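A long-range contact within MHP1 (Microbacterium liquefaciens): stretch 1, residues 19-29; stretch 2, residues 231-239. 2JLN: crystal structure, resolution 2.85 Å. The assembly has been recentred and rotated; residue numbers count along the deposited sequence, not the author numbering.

Stretch 1, residues 19-29: PTRYAERSVGP
Stretch 2 231-239: VKECKVDPN

Stretches 19-29 and 231-239 of MHP1 cross steeply, burying 678 Å² between them. Stretch 1 is loop or turn apart from a 3-10 segment at 22-24. The CA register ascends together over Arg25-Glu233 (CA to CA 5.1 Å), Val27-Cys234 (4.6 Å) and Gly28-Lys235 (5.5 Å). Thr20 pairs with Lys232 (6.8 Å), while Tyr22 lies beside Val236 (6.9 Å).

Val231 opens a type I beta turn that ends at Cys234, closed by Cys234 N to Val231 O at 3.0 Å. Lys232 (phi/psi -61/-3, chi1 p, then t, t) sends NZ to Thr20 OG1, a weak hydrogen bond of 3.4 Å. Its O lies over one face of the Arg25 guanidinium.

The Glu233 side chain starts away from stretch 1, but its carbonyl faces the partner. Glu233 O accepts Ser26 N at 3.2 Å and, weakly, Val27 N at 3.4 Å.

Cys234 (-76/157, chi1 m) and Val27 (-116/111, chi1 t) form a single beta bridge. Val27 O accepts Lys235 N at 3.1 Å and also meets Cys234 CA at 3.2 Å in a CA-H...O contact. Cys234 SG packs against Val27 CG1 at 3.8 Å. Cys234 O takes a hydrogen bond from Arg25 NH1 at 3.2 Å, near the guanidinium plane. Arg25 (chi1 m, chi2 -100°) is held by its own stretch: NE and NH2 reach Thr20 O at 2.8 and 3.0 Å. One side chain thus ties both backbones.

Lys235 (chi1 m, then extended) runs past Ser26, with CE 4.1 Å from Ser26 C.

Val236 (-131/147, chi1 p) points toward stretch 1. Its CG1 lies 3.5 Å from Tyr22 CD1 and 3.7 Å from Arg25 NH1. Asp237 points away.

Pro238 (-56/-25, C-gamma endo) places CB over one face of the Tyr22 ring (chi1 m, chi2 -50°), 3.8 Å from its centroid and 25° off the normal, a CH-pi contact. Pro238 CB to Tyr22 CZ is 3.4 Å. Asn239 is out of reach.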

# COMPACT_ATOMS: atom_id res chain seq x y z
N PRO A 19 20.50 -1.65 5.41
CA PRO A 19 19.84 -0.46 5.96
C PRO A 19 20.23 0.79 5.17
O PRO A 19 21.28 0.84 4.53
CB PRO A 19 20.37 -0.40 7.38
CG PRO A 19 20.70 -1.80 7.70
CD PRO A 19 21.19 -2.42 6.45
N THR A 20 19.38 1.81 5.19
CA THR A 20 19.55 2.95 4.32
C THR A 20 20.08 4.07 5.17
O THR A 20 19.40 4.52 6.10
CB THR A 20 18.20 3.35 3.66
OG1 THR A 20 17.85 2.35 2.69
CG2 THR A 20 18.27 4.72 2.99
N ARG A 21 21.30 4.51 4.83
CA ARG A 21 22.06 5.49 5.60
C ARG A 21 21.44 6.87 5.67
O ARG A 21 20.83 7.32 4.68
CB ARG A 21 23.47 5.60 5.06
CG ARG A 21 24.20 4.32 5.17
CD ARG A 21 25.71 4.47 5.28
NE ARG A 21 26.30 3.14 5.25
CZ ARG A 21 26.93 2.60 6.27
NH1 ARG A 21 27.09 3.30 7.37
NH2 ARG A 21 27.42 1.38 6.18
N TYR A 22 21.62 7.52 6.84
CA TYR A 22 21.14 8.89 7.13
C TYR A 22 21.48 9.84 5.98
O TYR A 22 20.64 10.59 5.48
CB TYR A 22 21.75 9.46 8.43
CG TYR A 22 21.51 8.66 9.70
CD1 TYR A 22 20.24 8.25 10.06
CD2 TYR A 22 22.55 8.36 10.55
CE1 TYR A 22 20.02 7.54 11.22
CE2 TYR A 22 22.34 7.65 11.70
CZ TYR A 22 21.09 7.25 12.04
OH TYR A 22 20.92 6.53 13.21
N ALA A 23 22.72 9.78 5.56
CA ALA A 23 23.14 10.60 4.46
C ALA A 23 22.48 10.18 3.16
O ALA A 23 22.37 11.00 2.26
CB ALA A 23 24.66 10.59 4.31
N GLU A 24 22.03 8.93 3.04
CA GLU A 24 21.37 8.51 1.79
C GLU A 24 19.84 8.88 1.70
O GLU A 24 19.18 8.60 0.69
CB GLU A 24 21.58 7.01 1.55
CG GLU A 24 23.02 6.53 1.69
CD GLU A 24 23.19 4.95 1.76
OE1 GLU A 24 24.28 4.46 1.33
OE2 GLU A 24 22.27 4.20 2.25
N ARG A 25 19.27 9.50 2.73
CA ARG A 25 17.82 9.68 2.74
C ARG A 25 17.34 10.88 1.90
O ARG A 25 18.00 11.90 1.85
CB ARG A 25 17.31 9.76 4.19
CG ARG A 25 17.88 8.66 5.10
CD ARG A 25 16.89 7.53 5.30
NE ARG A 25 17.37 6.49 6.21
CZ ARG A 25 16.93 6.31 7.45
NH1 ARG A 25 16.00 7.10 7.97
NH2 ARG A 25 17.44 5.33 8.17
N SER A 26 16.18 10.78 1.25
CA SER A 26 15.81 11.80 0.25
C SER A 26 14.35 12.29 0.22
O SER A 26 14.00 13.13 -0.60
CB SER A 26 16.16 11.29 -1.15
OG SER A 26 15.21 10.34 -1.62
N VAL A 27 13.50 11.73 1.07
CA VAL A 27 12.08 12.08 1.08
C VAL A 27 11.71 12.75 2.40
O VAL A 27 11.72 12.13 3.45
CB VAL A 27 11.22 10.84 0.88
CG1 VAL A 27 9.85 11.05 1.46
CG2 VAL A 27 11.14 10.50 -0.59
N GLY A 28 11.40 14.04 2.34
CA GLY A 28 10.97 14.78 3.52
C GLY A 28 9.46 14.79 3.62
O GLY A 28 8.79 14.05 2.90
N PRO A 29 8.91 15.59 4.53
CA PRO A 29 7.43 15.62 4.71
C PRO A 29 6.52 16.17 3.58
O PRO A 29 5.45 15.63 3.38
CB PRO A 29 7.24 16.37 6.03
CG PRO A 29 8.54 16.05 6.80
CD PRO A 29 9.64 16.01 5.74
N VAL A 231 9.20 4.24 3.18
CA VAL A 231 9.44 5.20 4.22
C VAL A 231 10.78 5.01 4.94
O VAL A 231 11.23 5.89 5.68
CB VAL A 231 8.26 5.14 5.17
CG1 VAL A 231 8.69 4.83 6.58
CG2 VAL A 231 7.45 6.39 5.04
N LYS A 232 11.42 3.86 4.71
CA LYS A 232 12.82 3.64 5.09
C LYS A 232 13.70 4.63 4.36
O LYS A 232 14.90 4.64 4.54
CB LYS A 232 13.28 2.25 4.65
CG LYS A 232 13.46 2.18 3.14
CD LYS A 232 13.91 0.83 2.66
CE LYS A 232 14.28 0.91 1.17
NZ LYS A 232 15.68 0.46 0.92
N GLU A 233 13.10 5.45 3.50
CA GLU A 233 13.81 6.46 2.74
C GLU A 233 13.58 7.91 3.26
O GLU A 233 14.15 8.86 2.74
CB GLU A 233 13.39 6.37 1.29
CG GLU A 233 14.55 6.20 0.37
CD GLU A 233 15.10 4.79 0.39
OE1 GLU A 233 14.39 3.89 0.90
OE2 GLU A 233 16.23 4.57 -0.12
N CYS A 234 12.75 8.06 4.28
CA CYS A 234 12.42 9.37 4.84
C CYS A 234 13.53 9.93 5.71
O CYS A 234 14.34 9.19 6.27
CB CYS A 234 11.16 9.28 5.69
SG CYS A 234 9.61 9.29 4.77
N LYS A 235 13.52 11.25 5.87
CA LYS A 235 14.58 11.97 6.55
C LYS A 235 14.46 11.88 8.06
O LYS A 235 13.41 12.13 8.60
CB LYS A 235 14.55 13.43 6.12
CG LYS A 235 15.24 13.64 4.81
CD LYS A 235 15.07 15.04 4.33
CE LYS A 235 15.52 15.19 2.89
NZ LYS A 235 14.81 16.33 2.22
N VAL A 236 15.55 11.53 8.74
CA VAL A 236 15.51 11.39 10.20
C VAL A 236 16.68 12.14 10.80
O VAL A 236 17.73 12.23 10.18
CB VAL A 236 15.58 9.90 10.63
CG1 VAL A 236 17.01 9.41 10.63
CG2 VAL A 236 14.96 9.68 12.00
N ASP A 237 16.49 12.71 12.00
CA ASP A 237 17.61 13.23 12.81
C ASP A 237 17.92 12.17 13.85
O ASP A 237 17.14 11.93 14.77
CB ASP A 237 17.25 14.58 13.47
CG ASP A 237 18.19 14.98 14.65
OD1 ASP A 237 19.44 14.87 14.53
OD2 ASP A 237 17.66 15.43 15.70
N PRO A 238 19.07 11.51 13.68
CA PRO A 238 19.54 10.39 14.52
C PRO A 238 19.61 10.77 16.00
O PRO A 238 19.51 9.90 16.87
CB PRO A 238 20.94 10.10 13.97
CG PRO A 238 21.32 11.38 13.19
CD PRO A 238 20.03 11.83 12.61
N ASN A 239 19.77 12.08 16.26
CA ASN A 239 19.93 12.65 17.61
C ASN A 239 18.67 13.26 18.18
O ASN A 239 18.74 14.28 18.87
CB ASN A 239 21.01 13.72 17.62
CG ASN A 239 22.37 13.15 17.45
OD1 ASN A 239 22.83 12.39 18.30
ND2 ASN A 239 23.04 13.49 16.35